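Long-range contact in Sm domain-containing protein (Pyrococcus furiosus, PDB 1YCY), which is of unknown function but has an Sm-like domain and may bind RNA: residues 9-14 / 65-70. Residues are numbered along the deposited sequence; the frame is centred on the assembly and turned at random.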
loop_
_atom_site.group_PDB
_atom_site.type_symbol
_atom_site.label_atom_id
_atom_site.label_comp_id
_atom_site.label_asym_id
_atom_site.label_seq_id
_atom_site.Cartn_x
_atom_site.Cartn_y
_atom_site.Cartn_z
ATOM N N LYS A 9 7.888 22.243 -29.649
ATOM C CA LYS A 9 7.566 23.687 -29.709
ATOM C C LYS A 9 7.550 24.359 -28.342
ATOM O O LYS A 9 8.239 25.343 -28.127
ATOM C CB LYS A 9 6.216 23.946 -30.398
ATOM C CG LYS A 9 6.159 23.517 -31.861
ATOM N N VAL A 10 6.779 23.824 -27.414
ATOM C CA VAL A 10 6.646 24.453 -26.112
ATOM C C VAL A 10 7.939 24.352 -25.326
ATOM O O VAL A 10 8.224 25.198 -24.477
ATOM C CB VAL A 10 5.513 23.825 -25.282
ATOM C CG1 VAL A 10 5.420 24.486 -23.902
ATOM C CG2 VAL A 10 4.181 23.942 -26.022
ATOM N N LEU A 11 8.723 23.316 -25.573
ATOM C CA LEU A 11 9.949 23.157 -24.798
ATOM C C LEU A 11 11.011 24.137 -25.283
ATOM O O LEU A 11 11.687 24.785 -24.468
ATOM C CB LEU A 11 10.437 21.702 -24.804
ATOM C CG LEU A 11 9.703 20.775 -23.813
ATOM C CD1 LEU A 11 10.268 19.351 -23.900
ATOM C CD2 LEU A 11 9.777 21.289 -22.373
ATOM N N LYS A 12 11.120 24.264 -26.604
ATOM C CA LYS A 12 11.874 25.346 -27.216
ATOM C C LYS A 12 11.502 26.651 -26.509
ATOM O O LYS A 12 12.371 27.358 -26.023
ATOM C CB LYS A 12 11.580 25.447 -28.715
ATOM C CG LYS A 12 12.094 24.281 -29.567
ATOM N N GLU A 13 10.209 26.932 -26.403
ATOM C CA GLU A 13 9.727 28.148 -25.747
ATOM C C GLU A 13 10.150 28.299 -24.292
ATOM O O GLU A 13 10.313 29.413 -23.820
ATOM C CB GLU A 13 8.194 28.215 -25.791
ATOM C CG GLU A 13 7.577 28.340 -27.188
ATOM C CD GLU A 13 6.072 28.041 -27.197
ATOM O OE1 GLU A 13 5.563 27.566 -28.236
ATOM O OE2 GLU A 13 5.397 28.274 -26.165
ATOM N N TRP A 14 10.282 27.191 -23.564
ATOM C CA TRP A 14 10.512 27.251 -22.096
ATOM C C TRP A 14 11.982 27.167 -21.724
ATOM O O TRP A 14 12.328 27.359 -20.549
ATOM C CB TRP A 14 9.787 26.113 -21.368
ATOM C CG TRP A 14 8.298 26.178 -21.363
ATOM C CD1 TRP A 14 7.502 26.949 -22.149
ATOM C CD2 TRP A 14 7.423 25.391 -20.551
ATOM N NE1 TRP A 14 6.186 26.712 -21.865
ATOM C CE2 TRP A 14 6.106 25.755 -20.888
ATOM C CE3 TRP A 14 7.625 24.415 -19.568
ATOM C CZ2 TRP A 14 4.985 25.173 -20.275
ATOM C CZ3 TRP A 14 6.512 23.845 -18.952
ATOM C CH2 TRP A 14 5.212 24.225 -19.310
ATOM N N ASN A 65 5.435 13.109 -15.045
ATOM C CA ASN A 65 3.996 13.321 -14.971
ATOM C C ASN A 65 3.597 14.586 -15.700
ATOM O O ASN A 65 2.838 14.551 -16.680
ATOM C CB ASN A 65 3.577 13.412 -13.505
ATOM C CG ASN A 65 3.657 12.087 -12.817
ATOM O OD1 ASN A 65 4.481 11.857 -11.935
ATOM N ND2 ASN A 65 2.813 11.190 -13.240
ATOM N N TRP A 66 4.142 15.700 -15.227
ATOM C CA TRP A 66 3.918 16.982 -15.856
ATOM C C TRP A 66 5.069 17.904 -15.628
ATOM O O TRP A 66 5.734 17.840 -14.582
ATOM C CB TRP A 66 2.679 17.646 -15.283
ATOM C CG TRP A 66 2.544 17.586 -13.793
ATOM C CD1 TRP A 66 1.777 16.710 -13.081
ATOM C CD2 TRP A 66 3.152 18.448 -12.835
ATOM N NE1 TRP A 66 1.870 16.974 -11.730
ATOM C CE2 TRP A 66 2.713 18.031 -11.552
ATOM C CE3 TRP A 66 4.038 19.518 -12.927
ATOM C CZ2 TRP A 66 3.120 18.649 -10.385
ATOM C CZ3 TRP A 66 4.440 20.141 -11.756
ATOM C CH2 TRP A 66 3.981 19.702 -10.499
ATOM N N ILE A 67 5.284 18.784 -16.606
ATOM C CA ILE A 67 6.249 19.857 -16.475
ATOM C C ILE A 67 5.488 21.140 -16.489
ATOM O O ILE A 67 4.595 21.322 -17.298
ATOM C CB ILE A 67 7.280 19.886 -17.610
ATOM C CG1 ILE A 67 7.847 18.488 -17.889
ATOM C CG2 ILE A 67 8.418 20.836 -17.234
ATOM C CD1 ILE A 67 8.492 18.348 -19.257
HETATM N N MSE A 68 5.859 22.038 -15.603
HETATM C CA MSE A 68 5.133 23.251 -15.439
HETATM C C MSE A 68 6.061 24.457 -15.371
HETATM O O MSE A 68 7.076 24.428 -14.695
HETATM C CB MSE A 68 4.342 23.133 -14.181
HETATM C CG MSE A 68 3.888 24.434 -13.658
HETATM SE SE MSE A 68 2.592 24.142 -12.279
HETATM C CE MSE A 68 3.797 23.528 -10.812
ATOM N N LEU A 69 5.677 25.521 -16.069
ATOM C CA LEU A 69 6.473 26.742 -16.183
ATOM C C LEU A 69 6.002 27.757 -15.194
ATOM O O LEU A 69 4.828 28.041 -15.116
ATOM C CB LEU A 69 6.347 27.322 -17.588
ATOM C CG LEU A 69 6.740 28.780 -17.847
ATOM C CD1 LEU A 69 8.108 29.108 -17.270
ATOM C CD2 LEU A 69 6.708 29.029 -19.357
ATOM N N LEU A 70 6.929 28.327 -14.459
ATOM C CA LEU A 70 6.595 29.260 -13.413
ATOM C C LEU A 70 6.860 30.705 -13.885
ATOM O O LEU A 70 7.502 31.506 -13.195
ATOM C CB LEU A 70 7.412 28.905 -12.178
ATOM C CG LEU A 70 7.505 27.398 -11.913
ATOM C CD1 LEU A 70 8.188 27.148 -10.602
ATOM C CD2 LEU A 70 6.125 26.778 -11.897
#
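W14, at the C-terminal end of the helix, meets I67 and L69 of strand 65-69 and illustrates how a single indole can join the N-terminal helix of an Sm fold to its last strand. The main interaction is a CH-pi contact: CB of L69 sits 3.4 Å from the centroid of the six-membered ring of W14, only 2° off the ring normal. With CG of L69 anti to its backbone N (chi1 162°), that carbon is displaced toward the five-membered side. CD2 of L69 lies over the five-membered part, 3.5 Å from NE1 of W14. CG1 of V10 lies on the opposite face, offset toward the rim, so aliphatic groups flank the ring on both sides.

Strand backbone also meets the ring. O of I67 approaches the edge, 3.6 Å from CZ3 of W14, whereas N of L69 stands above this end of the ring, on the face that CB of L69 occupies, 3.4 Å from CZ3 of W14. Apolar side chains complete the contact more loosely: CG2 of I67 is 4.0 Å from CZ3 of W14, and CD1 of I67 just reaches CD2 of L11 at 4.5 Å.

The indole's polar edge faces another chain, with NE1 of W14 hydrogen-bonded to OE1 of Q56 of the second subunit. Segments 9-14 and 65-69 run with their axes 42° apart, while L11 extends onto L33 and F36 of strand 30-36. Strand 64-69 pairs antiparallel with strand 18-23 and, across the interface, with a strand of the second subunit, as in the rings formed by Sm-like proteins.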